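Local coordinates for protein alpha-1,2-mannosyltransferase (Ktr4), putative (Neosartorya fumigata, PDB 7BOP) that belongs to the fungal alpha-1,2-mannosyltransferase family, has a GT-A type fold, and binds guanosine-5'-diphosphate together with a manganese ion, at residues A69-L74 with Y189-E194; I103-K108 with H181-N186; P232-E237 with A317-I322; P236-F241 with D297-H302. All blocks are in the same frame, centred on the assembly; numbering follows the deposited sequence.

Interaction 1. Residues A69-L74 with Y189-E194; sequences AALISL and YYWRVE. With MN (manganese (II) ion), chain G; GDP (guanosine-5'-diphosphate), chain H.
Ile72 and Trp191 share the straightest backbone bond of this parallel strand pair. Ile72 N gives to Trp191 O at 2.9 Å with an N-H...O angle of 171°. Tyr189 O, Ala70 O and Ile72 O accept the other rungs of the ladder, from Ala70, Trp191 and Val193. This is the tightly packed part. On one face, Leu71 and Trp191 lie side by side and point the same way. Leu71 CD2 touches Trp191 CB at 3.6 Å and also lies near the indole. On the other face, Ile72 CG1 stands between the backbone N and the carbonyl carbon (chi1 70°). Ile72 CD1 continues from it to meet Tyr190 CD2 at 3.6 Å.

Toward GDP the ladder gives way to a side-chain bond and a water. Ser73 OG gives to Val193 O at 2.7 Å, from above the carbonyl plane. Water 1 gives a second bond to that oxygen and accepts from Leu74 N. Leu74 and Glu194 both meet GDP. GDP O3' donates to Leu74 O at 2.7 Å. Glu194 OE2 binds manganese at 2.0 Å, and His343 is another ligand. Arg192 NH2 holds Glu194 OE1 in a salt bridge of 3.1 Å, while its NH1 pairs with Asp316. An acidic metal ligand near this segment's end is as in other GT-A proteins.

Strand 69-74 runs between strands 102-106 and 189-192 of the mixed sheet. Helices 80-98 and 207-213 cover the face of Leu71 and Trp191. Phe178 packs on the face of Ile72 and Tyr190.

Interaction 2. Residues I103-K108 with H181-N186; sequences IFFNDK and HPALKN. With GDP (guanosine-5'-diphosphate), chain H.
Asn106 OD1, one residue past the Phe105 that packs on His181, is gripped by two donors. GDP N2 gives to it at 2.8 Å. Lys108 N gives to it at 3.1 Å from well above the carbonyl plane, which closes an Asx turn. Asp107 OD1 takes GDP N1 at 2.9 Å and also GDP N2, over a longer bond. The guanine N2 thus links two side-chain acceptors that lie close together. An Asx turn and a carboxylate together fix the base at this edge.

Behind this turn the strand packs on the loop 181-186. Phe105 and His181 form a T-shaped pair, with planes at 73° and centroids 4.8 Å apart. Phe105 CE1 points at the middle of the imidazole face and lies 3.5 Å from His181 CG. His181 CG is anti to the backbone N (chi1 -162°), which brings it to Phe105 CE1. The imidazole is held in its rotation from two sides. His181 ND1 accepts Ala183 N near the ring plane at 3.2 Å, and NE2 bonds to Gln130 O on the next strand.

The rest is apolar. Phe105 CZ meets Leu184 CG at 3.9 Å, the two side chains crossing at a slant. Ile103 CD1 touches Leu184 CD2 at 3.7 Å as these side chains slide past each other. Trp173 adds a further ring against Phe105.

The arrangement is that of a nucleotide site in a Rossmann-like GT-A domain. Ile103 and Phe105 pack on loop 181-186, while Asn106 at the end of strand 102-106 and Asp107 just after it bind the base.

Interaction 3. Residues P232-E237 with A317-I322; sequences PTLWPE and APVHSI
Leu234 and Ile322 reach toward each other tip to tip and carry most of this contact between helices 234-244 and 316-327. The aliphatic contacts come first. Leu234 CG is anti to its backbone N (chi1 180°), which carries it toward Ile322. Leu234 CD2 lies 3.7 Å from Ile322 CD1, and Leu234 CG is also close to that methyl. The two methyls of Leu234 have further partners: CD2 also meets Pro318 CB at 4.0 Å, and CD1 leans on Val319 CG2 at 4.2 Å. Leu234 and Pro318 cross at about a right angle.

One contact involves an aromatic ring. Trp235 CZ3 meets Ile322 CG2 at 4.0 Å. The methyl sits at the edge of the indole, near its plane. Ile322 therefore uses both branches, CD1 for Leu234 and CG2 for Trp235. Helix 255-258 touches both Trp235 and Ile322.

Polar bonds stay within each helix or go to other neighbours. Ser321 OG gives to Ala317 O at 2.7 Å, from above the carbonyl plane. The same oxygen also accepts Ser321 N, so two donors grip it. Ser321 OG is a further partner of Phe279 N, while Thr233 OG1 bonds to Glu312.

With no hydrogen bond or salt bridge between the segments, the pairing rests on burial of apolar groups. Between these segments the helices meet through apolar tips, with no polar bond across.

Interaction 4. Residues P236-F241 with D297-H302; sequences PETKKF and DAYFNH
Phe241 and His302 both carry CG anti to the backbone N (chi1 180° and 179°), and from there the two side chains slide past each other. Helix 234-244 packs here on helix 294-306. Tyr299 has the same first torsion, and the three rings form an aromatic cluster. Phe241 CB lies over the centre of the His302 imidazole, 3.8 Å from its centroid, in a CH-pi contact. Tyr299 CA lies over one face of the Phe241 ring, offset toward the rim, at 3.8 Å from the centroid. The Phe241 ring is wedged onto the backbone of helix 294-306: Phe241 CZ comes within 3.3 Å of Tyr299 N and also touches Ala298 CB at 3.7 Å.

A single hydrogen bond crosses the contact. Tyr299 OH gives to Thr238 OG1 at 2.7 Å, with OG1 in the plane of the phenol. Thr238 OG1 is in turn bonded to Leu234 O one helical turn back.

At the outer side, His302 CE1 lies close to both Glu237 O, at 3.0 Å, and Glu237 OE1. Within helix 234-244, Glu237 OE1 also takes Lys240 NZ in a salt bridge of 3.2 Å.

His302 ND1 is buried by the contact and has no partner in the model. Glu237 may polarise the imidazole and favour a charged form, while nearby Lys240 would tend to oppose it. The chemistry is thus mixed: ring faces and one hydroxyl bond inside, charge near the surface.

How the interactions relate
Interactions 1 and 2 share the central sheet, since strands 69-74 and 102-106 are neighbours in it, and Leu71 O to Ile103 N and Ser73 O to Phe105 N probably join them. Both end at GDP, one mainly at ribose and metal, the other at the base. Interactions 3 and 4 both start from helix 234-244 and meet where Ile322 packs against Tyr299 and Thr238. Three contacts are buried; interaction 4 is partly so, and it alone has a salt bridge near the surface. Backbone bonds dominate interaction 1 and apolar side chains interaction 3, with aromatic rings marking interactions 2 and 4. Interactions 1 and 3 lie on opposite sides of the chain's centre.

Interaction 1. Residues A69-L74 with Y189-E194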
# COMPACT_ATOMS: atom_id res chain seq x y z
N ALA A 69 -12.41 -12.14 2.05
CA ALA A 69 -11.61 -11.01 1.60
C ALA A 69 -12.52 -9.94 1.01
O ALA A 69 -13.65 -10.24 0.59
CB ALA A 69 -10.57 -11.47 0.59
N ALA A 70 -12.04 -8.70 0.99
CA ALA A 70 -12.78 -7.59 0.45
C ALA A 70 -11.87 -6.60 -0.25
O ALA A 70 -10.70 -6.45 0.11
CB ALA A 70 -13.55 -6.88 1.55
N LEU A 71 -12.42 -5.93 -1.25
CA LEU A 71 -11.85 -4.71 -1.81
C LEU A 71 -12.24 -3.61 -0.84
O LEU A 71 -13.42 -3.52 -0.48
CB LEU A 71 -12.44 -4.44 -3.19
CG LEU A 71 -12.19 -5.55 -4.22
CD1 LEU A 71 -13.10 -5.41 -5.43
CD2 LEU A 71 -10.73 -5.61 -4.63
N ILE A 72 -11.27 -2.79 -0.41
CA ILE A 72 -11.55 -1.72 0.55
C ILE A 72 -11.02 -0.39 0.06
O ILE A 72 -10.03 -0.34 -0.70
CB ILE A 72 -11.03 -2.01 1.99
CG1 ILE A 72 -9.50 -1.99 2.08
CG2 ILE A 72 -11.58 -3.34 2.50
CD1 ILE A 72 -9.00 -2.13 3.50
N SER A 73 -11.66 0.69 0.49
CA SER A 73 -11.24 2.02 0.08
C SER A 73 -11.66 3.06 1.10
O SER A 73 -12.84 3.16 1.42
CB SER A 73 -11.79 2.36 -1.31
OG SER A 73 -11.28 3.59 -1.79
N LEU A 74 -10.68 3.79 1.63
CA LEU A 74 -10.92 5.02 2.38
C LEU A 74 -11.05 6.13 1.36
O LEU A 74 -10.13 6.38 0.60
CB LEU A 74 -9.78 5.33 3.34
CG LEU A 74 -10.00 6.54 4.26
CD1 LEU A 74 -11.01 6.24 5.36
CD2 LEU A 74 -8.67 7.00 4.86
N TYR A 189 -8.30 -11.06 4.39
CA TYR A 189 -7.53 -10.37 3.35
C TYR A 189 -8.23 -9.14 2.85
O TYR A 189 -9.45 -9.07 2.83
CB TYR A 189 -7.20 -11.31 2.18
CG TYR A 189 -6.40 -12.52 2.61
CD1 TYR A 189 -5.01 -12.47 2.67
CD2 TYR A 189 -7.03 -13.70 2.98
CE1 TYR A 189 -4.27 -13.57 3.08
CE2 TYR A 189 -6.30 -14.81 3.40
CZ TYR A 189 -4.92 -14.74 3.45
OH TYR A 189 -4.19 -15.83 3.86
N TYR A 190 -7.43 -8.15 2.44
CA TYR A 190 -7.96 -6.93 1.87
C TYR A 190 -7.14 -6.56 0.64
O TYR A 190 -5.96 -6.91 0.54
CB TYR A 190 -7.94 -5.80 2.90
CG TYR A 190 -6.54 -5.27 3.20
CD1 TYR A 190 -5.70 -5.94 4.07
CD2 TYR A 190 -6.07 -4.10 2.59
CE1 TYR A 190 -4.42 -5.47 4.33
CE2 TYR A 190 -4.79 -3.61 2.85
CZ TYR A 190 -3.97 -4.31 3.72
OH TYR A 190 -2.70 -3.87 3.99
N TRP A 191 -7.80 -5.86 -0.27
CA TRP A 191 -7.15 -5.21 -1.42
C TRP A 191 -7.54 -3.74 -1.29
O TRP A 191 -8.70 -3.37 -1.51
CB TRP A 191 -7.64 -5.81 -2.74
CG TRP A 191 -7.02 -5.27 -4.02
CD1 TRP A 191 -6.40 -4.07 -4.20
CD2 TRP A 191 -7.01 -5.92 -5.30
NE1 TRP A 191 -5.99 -3.93 -5.49
CE2 TRP A 191 -6.35 -5.05 -6.20
CE3 TRP A 191 -7.48 -7.15 -5.76
CZ2 TRP A 191 -6.14 -5.38 -7.54
CZ3 TRP A 191 -7.28 -7.48 -7.11
CH2 TRP A 191 -6.61 -6.59 -7.98
N ARG A 192 -6.57 -2.91 -0.90
CA ARG A 192 -6.78 -1.48 -0.75
C ARG A 192 -6.76 -0.79 -2.12
O ARG A 192 -5.84 -1.00 -2.91
CB ARG A 192 -5.72 -0.88 0.16
CG ARG A 192 -5.75 0.65 0.21
CD ARG A 192 -4.85 1.17 1.31
NE ARG A 192 -4.49 2.56 1.08
CZ ARG A 192 -3.52 3.21 1.73
NH1 ARG A 192 -2.79 2.60 2.67
NH2 ARG A 192 -3.27 4.48 1.42
N VAL A 193 -7.76 0.05 -2.34
CA VAL A 193 -7.93 0.77 -3.58
C VAL A 193 -8.10 2.26 -3.27
O VAL A 193 -8.77 2.62 -2.29
CB VAL A 193 -9.20 0.27 -4.32
CG1 VAL A 193 -9.36 0.96 -5.66
CG2 VAL A 193 -9.15 -1.24 -4.48
N GLU A 194 -7.50 3.11 -4.10
CA GLU A 194 -7.69 4.55 -4.02
C GLU A 194 -8.39 5.07 -5.26
O GLU A 194 -8.25 4.48 -6.33
CB GLU A 194 -6.34 5.27 -3.91
CG GLU A 194 -5.68 5.12 -2.56
CD GLU A 194 -4.62 6.17 -2.25
OE1 GLU A 194 -3.98 5.93 -1.20
OE2 GLU A 194 -4.41 7.21 -2.99
MN MN G . -3.90 8.97 -3.74
PB GDP H . -1.98 10.60 -1.74
O1B GDP H . -1.86 11.86 -2.55
O2B GDP H . -2.41 9.37 -2.56
O3B GDP H . -0.85 10.32 -0.78
O3A GDP H . -3.23 10.99 -0.77
PA GDP H . -4.80 10.85 -1.14
O1A GDP H . -5.47 12.21 -1.06
O2A GDP H . -4.93 9.97 -2.40
O5' GDP H . -5.24 10.06 0.19
C5' GDP H . -4.93 8.67 0.36
C4' GDP H . -6.22 7.86 0.49
O4' GDP H . -6.93 8.28 1.66
C3' GDP H . -7.20 8.06 -0.66
O3' GDP H . -7.93 6.83 -0.81
C2' GDP H . -8.10 9.20 -0.20
O2' GDP H . -9.40 9.13 -0.78
C1' GDP H . -8.13 8.98 1.31
N9 GDP H . -8.21 10.16 2.19
C8 GDP H . -7.26 11.11 2.46
N7 GDP H . -7.73 11.99 3.37
C5 GDP H . -8.98 11.62 3.71
C6 GDP H . -10.04 12.10 4.62
O6 GDP H . -9.84 13.12 5.30
N1 GDP H . -11.20 11.41 4.68
C2 GDP H . -11.42 10.29 3.95
N2 GDP H . -12.60 9.63 4.04
N3 GDP H . -10.49 9.80 3.09
C4 GDP H . -9.28 10.41 2.94
O HOH W 1 -7.98 3.77 0.30
O HOH W 2 -5.92 9.00 -4.98
O HOH W 3 -3.69 11.03 -4.82

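Interaction 2. Residues I103-K108 with H181-N186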
# COMPACT_ATOMS: atom_id res chain seq x y z
N ILE A 103 -15.93 -2.63 0.26
CA ILE A 103 -16.23 -1.96 1.52
C ILE A 103 -15.57 -0.58 1.51
O ILE A 103 -14.33 -0.45 1.48
CB ILE A 103 -15.77 -2.79 2.74
CG1 ILE A 103 -16.28 -4.23 2.63
CG2 ILE A 103 -16.28 -2.17 4.03
CD1 ILE A 103 -15.82 -5.15 3.74
N PHE A 104 -16.42 0.46 1.52
CA PHE A 104 -15.97 1.84 1.51
C PHE A 104 -15.97 2.41 2.93
O PHE A 104 -16.89 2.14 3.72
CB PHE A 104 -16.87 2.67 0.60
CG PHE A 104 -16.90 2.15 -0.81
CD1 PHE A 104 -15.82 2.36 -1.66
CD2 PHE A 104 -18.00 1.44 -1.29
CE1 PHE A 104 -15.84 1.87 -2.96
CE2 PHE A 104 -18.02 0.96 -2.59
CZ PHE A 104 -16.94 1.18 -3.43
N PHE A 105 -14.93 3.18 3.24
CA PHE A 105 -14.75 3.81 4.55
C PHE A 105 -14.63 5.31 4.41
O PHE A 105 -14.05 5.80 3.45
CB PHE A 105 -13.50 3.27 5.24
CG PHE A 105 -13.59 1.81 5.58
CD1 PHE A 105 -14.13 1.40 6.80
CD2 PHE A 105 -13.14 0.84 4.70
CE1 PHE A 105 -14.20 0.06 7.12
CE2 PHE A 105 -13.22 -0.50 5.01
CZ PHE A 105 -13.74 -0.90 6.23
N ASN A 106 -15.16 6.03 5.40
CA ASN A 106 -15.11 7.48 5.40
C ASN A 106 -15.33 7.96 6.84
O ASN A 106 -16.08 7.35 7.59
CB ASN A 106 -16.18 8.02 4.42
CG ASN A 106 -16.09 9.53 4.20
OD1 ASN A 106 -15.27 10.22 4.80
ND2 ASN A 106 -16.95 10.03 3.32
N ASP A 107 -14.59 8.99 7.24
CA ASP A 107 -14.78 9.61 8.56
C ASP A 107 -16.16 10.29 8.66
O ASP A 107 -16.72 10.38 9.75
CB ASP A 107 -13.66 10.61 8.87
CG ASP A 107 -13.54 11.72 7.85
OD1 ASP A 107 -13.37 11.41 6.65
OD2 ASP A 107 -13.60 12.90 8.24
N LYS A 108 -16.69 10.75 7.53
CA LYS A 108 -18.03 11.30 7.42
C LYS A 108 -18.99 10.32 6.74
O LYS A 108 -18.54 9.36 6.11
CB LYS A 108 -17.97 12.62 6.65
CG LYS A 108 -17.11 13.66 7.35
CD LYS A 108 -16.75 14.80 6.44
CE LYS A 108 -15.75 15.72 7.12
NZ LYS A 108 -15.24 16.73 6.16
N HIS A 181 -11.34 -2.03 12.43
CA HIS A 181 -12.71 -1.62 12.16
C HIS A 181 -13.65 -2.83 12.26
O HIS A 181 -13.33 -3.90 11.73
CB HIS A 181 -12.85 -0.96 10.79
CG HIS A 181 -14.10 -0.16 10.65
ND1 HIS A 181 -15.33 -0.74 10.47
CD2 HIS A 181 -14.32 1.17 10.67
CE1 HIS A 181 -16.26 0.19 10.38
NE2 HIS A 181 -15.67 1.37 10.50
N PRO A 182 -14.81 -2.69 12.95
CA PRO A 182 -15.73 -3.84 13.12
C PRO A 182 -16.18 -4.53 11.83
O PRO A 182 -16.27 -5.75 11.77
CB PRO A 182 -16.94 -3.21 13.84
CG PRO A 182 -16.36 -2.08 14.62
CD PRO A 182 -15.23 -1.53 13.77
N ALA A 183 -16.50 -3.74 10.81
CA ALA A 183 -16.79 -4.23 9.45
C ALA A 183 -15.83 -5.27 8.87
O ALA A 183 -16.25 -6.10 8.06
CB ALA A 183 -16.93 -3.06 8.50
N LEU A 184 -14.55 -5.22 9.27
CA LEU A 184 -13.56 -6.18 8.78
C LEU A 184 -13.26 -7.34 9.72
O LEU A 184 -12.40 -8.16 9.42
CB LEU A 184 -12.25 -5.44 8.45
CG LEU A 184 -12.34 -4.40 7.33
CD1 LEU A 184 -10.96 -3.80 7.07
CD2 LEU A 184 -12.90 -5.01 6.05
N LYS A 185 -13.99 -7.45 10.83
CA LYS A 185 -13.70 -8.47 11.85
C LYS A 185 -13.66 -9.90 11.30
O LYS A 185 -12.77 -10.68 11.66
CB LYS A 185 -14.72 -8.39 13.00
CG LYS A 185 -14.33 -9.21 14.22
CD LYS A 185 -15.50 -9.35 15.17
CE LYS A 185 -15.16 -10.28 16.34
NZ LYS A 185 -16.39 -10.95 16.86
N ASN A 186 -14.59 -10.25 10.43
CA ASN A 186 -14.63 -11.61 9.87
C ASN A 186 -13.85 -11.79 8.56
O ASN A 186 -13.91 -12.86 7.95
CB ASN A 186 -16.09 -12.06 9.71
CG ASN A 186 -16.83 -12.09 11.04
OD1 ASN A 186 -16.28 -12.50 12.06
ND2 ASN A 186 -18.07 -11.62 11.03
PB GDP H . -1.98 10.60 -1.74
O1B GDP H . -1.86 11.86 -2.55
O2B GDP H . -2.41 9.37 -2.56
O3B GDP H . -0.85 10.32 -0.78
O3A GDP H . -3.23 10.99 -0.77
PA GDP H . -4.80 10.85 -1.14
O1A GDP H . -5.47 12.21 -1.06
O2A GDP H . -4.93 9.97 -2.40
O5' GDP H . -5.24 10.06 0.19
C5' GDP H . -4.93 8.67 0.36
C4' GDP H . -6.22 7.86 0.49
O4' GDP H . -6.93 8.28 1.66
C3' GDP H . -7.20 8.06 -0.66
O3' GDP H . -7.93 6.83 -0.81
C2' GDP H . -8.10 9.20 -0.20
O2' GDP H . -9.40 9.13 -0.78
C1' GDP H . -8.13 8.98 1.31
N9 GDP H . -8.21 10.16 2.19
C8 GDP H . -7.26 11.11 2.46
N7 GDP H . -7.73 11.99 3.37
C5 GDP H . -8.98 11.62 3.71
C6 GDP H . -10.04 12.10 4.62
O6 GDP H . -9.84 13.12 5.30
N1 GDP H . -11.20 11.41 4.68
C2 GDP H . -11.42 10.29 3.95
N2 GDP H . -12.60 9.63 4.04
N3 GDP H . -10.49 9.80 3.09
C4 GDP H . -9.28 10.41 2.94

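Interaction 3. Residues P232-E237 with A317-I322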
# COMPACT_ATOMS: atom_id res chain seq x y z
N PRO A 232 11.77 12.01 9.85
CA PRO A 232 13.12 12.04 10.42
C PRO A 232 13.36 11.20 11.69
O PRO A 232 14.44 10.64 11.82
CB PRO A 232 13.37 13.54 10.67
CG PRO A 232 12.02 14.14 10.75
CD PRO A 232 11.20 13.37 9.77
N THR A 233 12.39 11.08 12.60
CA THR A 233 12.57 10.23 13.79
C THR A 233 11.91 8.84 13.72
O THR A 233 11.91 8.11 14.70
CB THR A 233 12.13 10.93 15.10
OG1 THR A 233 10.72 11.21 15.07
CG2 THR A 233 12.91 12.22 15.32
N LEU A 234 11.38 8.48 12.55
CA LEU A 234 10.69 7.18 12.41
C LEU A 234 11.64 6.02 12.68
O LEU A 234 11.33 5.14 13.48
CB LEU A 234 10.05 7.04 11.02
CG LEU A 234 9.30 5.74 10.72
CD1 LEU A 234 8.27 5.43 11.81
CD2 LEU A 234 8.64 5.86 9.36
N TRP A 235 12.81 6.03 12.05
CA TRP A 235 13.78 4.96 12.26
C TRP A 235 14.38 4.96 13.67
O TRP A 235 14.50 3.89 14.29
CB TRP A 235 14.87 4.96 11.18
CG TRP A 235 15.73 3.73 11.20
CD1 TRP A 235 17.05 3.66 11.52
CD2 TRP A 235 15.32 2.39 10.92
NE1 TRP A 235 17.49 2.37 11.45
CE2 TRP A 235 16.45 1.56 11.09
CE3 TRP A 235 14.10 1.81 10.53
CZ2 TRP A 235 16.40 0.18 10.88
CZ3 TRP A 235 14.06 0.44 10.33
CH2 TRP A 235 15.20 -0.36 10.50
N PRO A 236 14.77 6.15 14.19
CA PRO A 236 15.17 6.20 15.59
C PRO A 236 14.12 5.61 16.55
O PRO A 236 14.48 4.83 17.43
CB PRO A 236 15.37 7.69 15.84
CG PRO A 236 15.93 8.17 14.53
CD PRO A 236 15.18 7.38 13.47
N GLU A 237 12.85 5.94 16.36
CA GLU A 237 11.77 5.39 17.19
C GLU A 237 11.60 3.89 16.99
O GLU A 237 11.38 3.15 17.96
CB GLU A 237 10.45 6.12 16.96
CG GLU A 237 10.41 7.54 17.51
CD GLU A 237 10.49 7.61 19.04
OE1 GLU A 237 10.34 6.56 19.72
OE2 GLU A 237 10.70 8.74 19.55
N ALA A 317 2.70 4.09 4.31
CA ALA A 317 3.56 3.27 3.45
C ALA A 317 4.91 2.92 4.14
O ALA A 317 5.23 1.74 4.28
CB ALA A 317 3.76 3.93 2.09
N PRO A 318 5.68 3.94 4.59
CA PRO A 318 6.90 3.58 5.32
C PRO A 318 6.63 2.78 6.60
O PRO A 318 7.37 1.85 6.89
CB PRO A 318 7.55 4.94 5.63
CG PRO A 318 6.51 5.96 5.38
CD PRO A 318 5.60 5.39 4.34
N VAL A 319 5.57 3.10 7.33
CA VAL A 319 5.22 2.36 8.55
C VAL A 319 4.86 0.89 8.26
O VAL A 319 5.38 -0.02 8.93
CB VAL A 319 4.11 3.09 9.35
CG1 VAL A 319 3.60 2.23 10.50
CG2 VAL A 319 4.64 4.42 9.88
N HIS A 320 4.01 0.64 7.28
CA HIS A 320 3.76 -0.74 6.80
C HIS A 320 5.04 -1.43 6.35
O HIS A 320 5.28 -2.59 6.71
CB HIS A 320 2.76 -0.75 5.65
CG HIS A 320 1.35 -0.48 6.08
ND1 HIS A 320 0.28 -0.55 5.22
CD2 HIS A 320 0.83 -0.18 7.30
CE1 HIS A 320 -0.83 -0.28 5.87
NE2 HIS A 320 -0.53 -0.04 7.13
N SER A 321 5.84 -0.72 5.55
CA SER A 321 7.05 -1.29 4.98
C SER A 321 8.07 -1.69 6.03
O SER A 321 8.66 -2.77 5.95
CB SER A 321 7.69 -0.32 3.99
OG SER A 321 6.77 0.02 2.96
N ILE A 322 8.27 -0.82 7.02
CA ILE A 322 9.16 -1.13 8.14
C ILE A 322 8.59 -2.30 8.96
O ILE A 322 9.33 -3.22 9.31
CB ILE A 322 9.41 0.10 9.02
CG1 ILE A 322 10.29 1.12 8.28
CG2 ILE A 322 10.08 -0.29 10.32
CD1 ILE A 322 10.25 2.51 8.87

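Interaction 4. Residues P236-F241 with D297-H302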
# COMPACT_ATOMS: atom_id res chain seq x y z
N PRO A 236 14.77 6.15 14.19
CA PRO A 236 15.17 6.20 15.59
C PRO A 236 14.12 5.61 16.55
O PRO A 236 14.48 4.83 17.43
CB PRO A 236 15.37 7.69 15.84
CG PRO A 236 15.93 8.17 14.53
CD PRO A 236 15.18 7.38 13.47
N GLU A 237 12.85 5.94 16.36
CA GLU A 237 11.77 5.39 17.19
C GLU A 237 11.60 3.89 16.99
O GLU A 237 11.38 3.15 17.96
CB GLU A 237 10.45 6.12 16.96
CG GLU A 237 10.41 7.54 17.51
CD GLU A 237 10.49 7.61 19.04
OE1 GLU A 237 10.34 6.56 19.72
OE2 GLU A 237 10.70 8.74 19.55
N THR A 238 11.74 3.44 15.75
CA THR A 238 11.71 2.01 15.43
C THR A 238 12.81 1.23 16.18
O THR A 238 12.56 0.17 16.76
CB THR A 238 11.82 1.80 13.90
OG1 THR A 238 10.72 2.46 13.25
CG2 THR A 238 11.84 0.31 13.53
N LYS A 239 14.03 1.76 16.14
CA LYS A 239 15.15 1.14 16.86
C LYS A 239 14.92 1.07 18.38
O LYS A 239 15.33 0.09 19.01
CB LYS A 239 16.46 1.86 16.56
CG LYS A 239 17.01 1.56 15.17
CD LYS A 239 18.11 2.54 14.78
CE LYS A 239 19.36 2.36 15.58
NZ LYS A 239 20.41 3.32 15.18
N LYS A 240 14.29 2.09 18.94
CA LYS A 240 13.89 2.08 20.35
C LYS A 240 12.90 0.95 20.65
O LYS A 240 13.07 0.19 21.61
CB LYS A 240 13.28 3.43 20.76
CG LYS A 240 14.30 4.57 20.82
CD LYS A 240 13.64 5.93 20.85
CE LYS A 240 12.85 6.18 22.12
NZ LYS A 240 12.21 7.53 22.14
N PHE A 241 11.89 0.82 19.80
CA PHE A 241 10.94 -0.28 19.90
C PHE A 241 11.62 -1.65 19.84
O PHE A 241 11.31 -2.54 20.65
CB PHE A 241 9.88 -0.16 18.81
CG PHE A 241 8.87 -1.26 18.84
CD1 PHE A 241 7.89 -1.26 19.82
CD2 PHE A 241 8.92 -2.30 17.92
CE1 PHE A 241 6.95 -2.28 19.87
CE2 PHE A 241 7.99 -3.33 17.98
CZ PHE A 241 6.99 -3.31 18.95
N ASP A 297 1.16 -4.71 15.72
CA ASP A 297 0.28 -3.81 16.44
C ASP A 297 0.98 -3.13 17.62
O ASP A 297 0.69 -1.99 17.91
CB ASP A 297 -0.99 -4.52 16.91
CG ASP A 297 -2.08 -3.54 17.26
OD1 ASP A 297 -2.36 -2.61 16.47
OD2 ASP A 297 -2.67 -3.71 18.34
N ALA A 298 1.89 -3.84 18.29
CA ALA A 298 2.72 -3.21 19.34
C ALA A 298 3.60 -2.10 18.73
O ALA A 298 3.75 -1.04 19.34
CB ALA A 298 3.59 -4.24 20.04
N TYR A 299 4.14 -2.35 17.55
CA TYR A 299 4.91 -1.35 16.80
C TYR A 299 4.06 -0.13 16.50
O TYR A 299 4.48 1.01 16.77
CB TYR A 299 5.48 -1.96 15.51
CG TYR A 299 6.24 -1.00 14.62
CD1 TYR A 299 7.35 -0.31 15.11
CD2 TYR A 299 5.87 -0.79 13.29
CE1 TYR A 299 8.06 0.57 14.29
CE2 TYR A 299 6.58 0.09 12.47
CZ TYR A 299 7.68 0.76 12.97
OH TYR A 299 8.39 1.63 12.17
N PHE A 300 2.85 -0.34 15.99
CA PHE A 300 1.97 0.78 15.73
C PHE A 300 1.71 1.60 17.00
O PHE A 300 1.82 2.82 16.98
CB PHE A 300 0.62 0.39 15.11
CG PHE A 300 -0.37 1.50 15.17
CD1 PHE A 300 -0.24 2.60 14.33
CD2 PHE A 300 -1.36 1.52 16.16
CE1 PHE A 300 -1.11 3.67 14.42
CE2 PHE A 300 -2.24 2.60 16.25
CZ PHE A 300 -2.11 3.67 15.38
N ASN A 301 1.36 0.92 18.10
CA ASN A 301 1.06 1.63 19.34
C ASN A 301 2.25 2.42 19.87
O ASN A 301 2.07 3.52 20.38
CB ASN A 301 0.51 0.70 20.41
CG ASN A 301 -0.90 0.24 20.10
OD1 ASN A 301 -1.73 1.03 19.67
ND2 ASN A 301 -1.16 -1.04 20.32
N HIS A 302 3.45 1.86 19.74
CA HIS A 302 4.68 2.58 20.07
C HIS A 302 4.79 3.89 19.26
O HIS A 302 5.02 4.97 19.82
CB HIS A 302 5.90 1.70 19.80
CG HIS A 302 7.19 2.38 20.08
ND1 HIS A 302 7.84 3.17 19.15
CD2 HIS A 302 7.95 2.41 21.19
CE1 HIS A 302 8.95 3.66 19.69
NE2 HIS A 302 9.04 3.20 20.92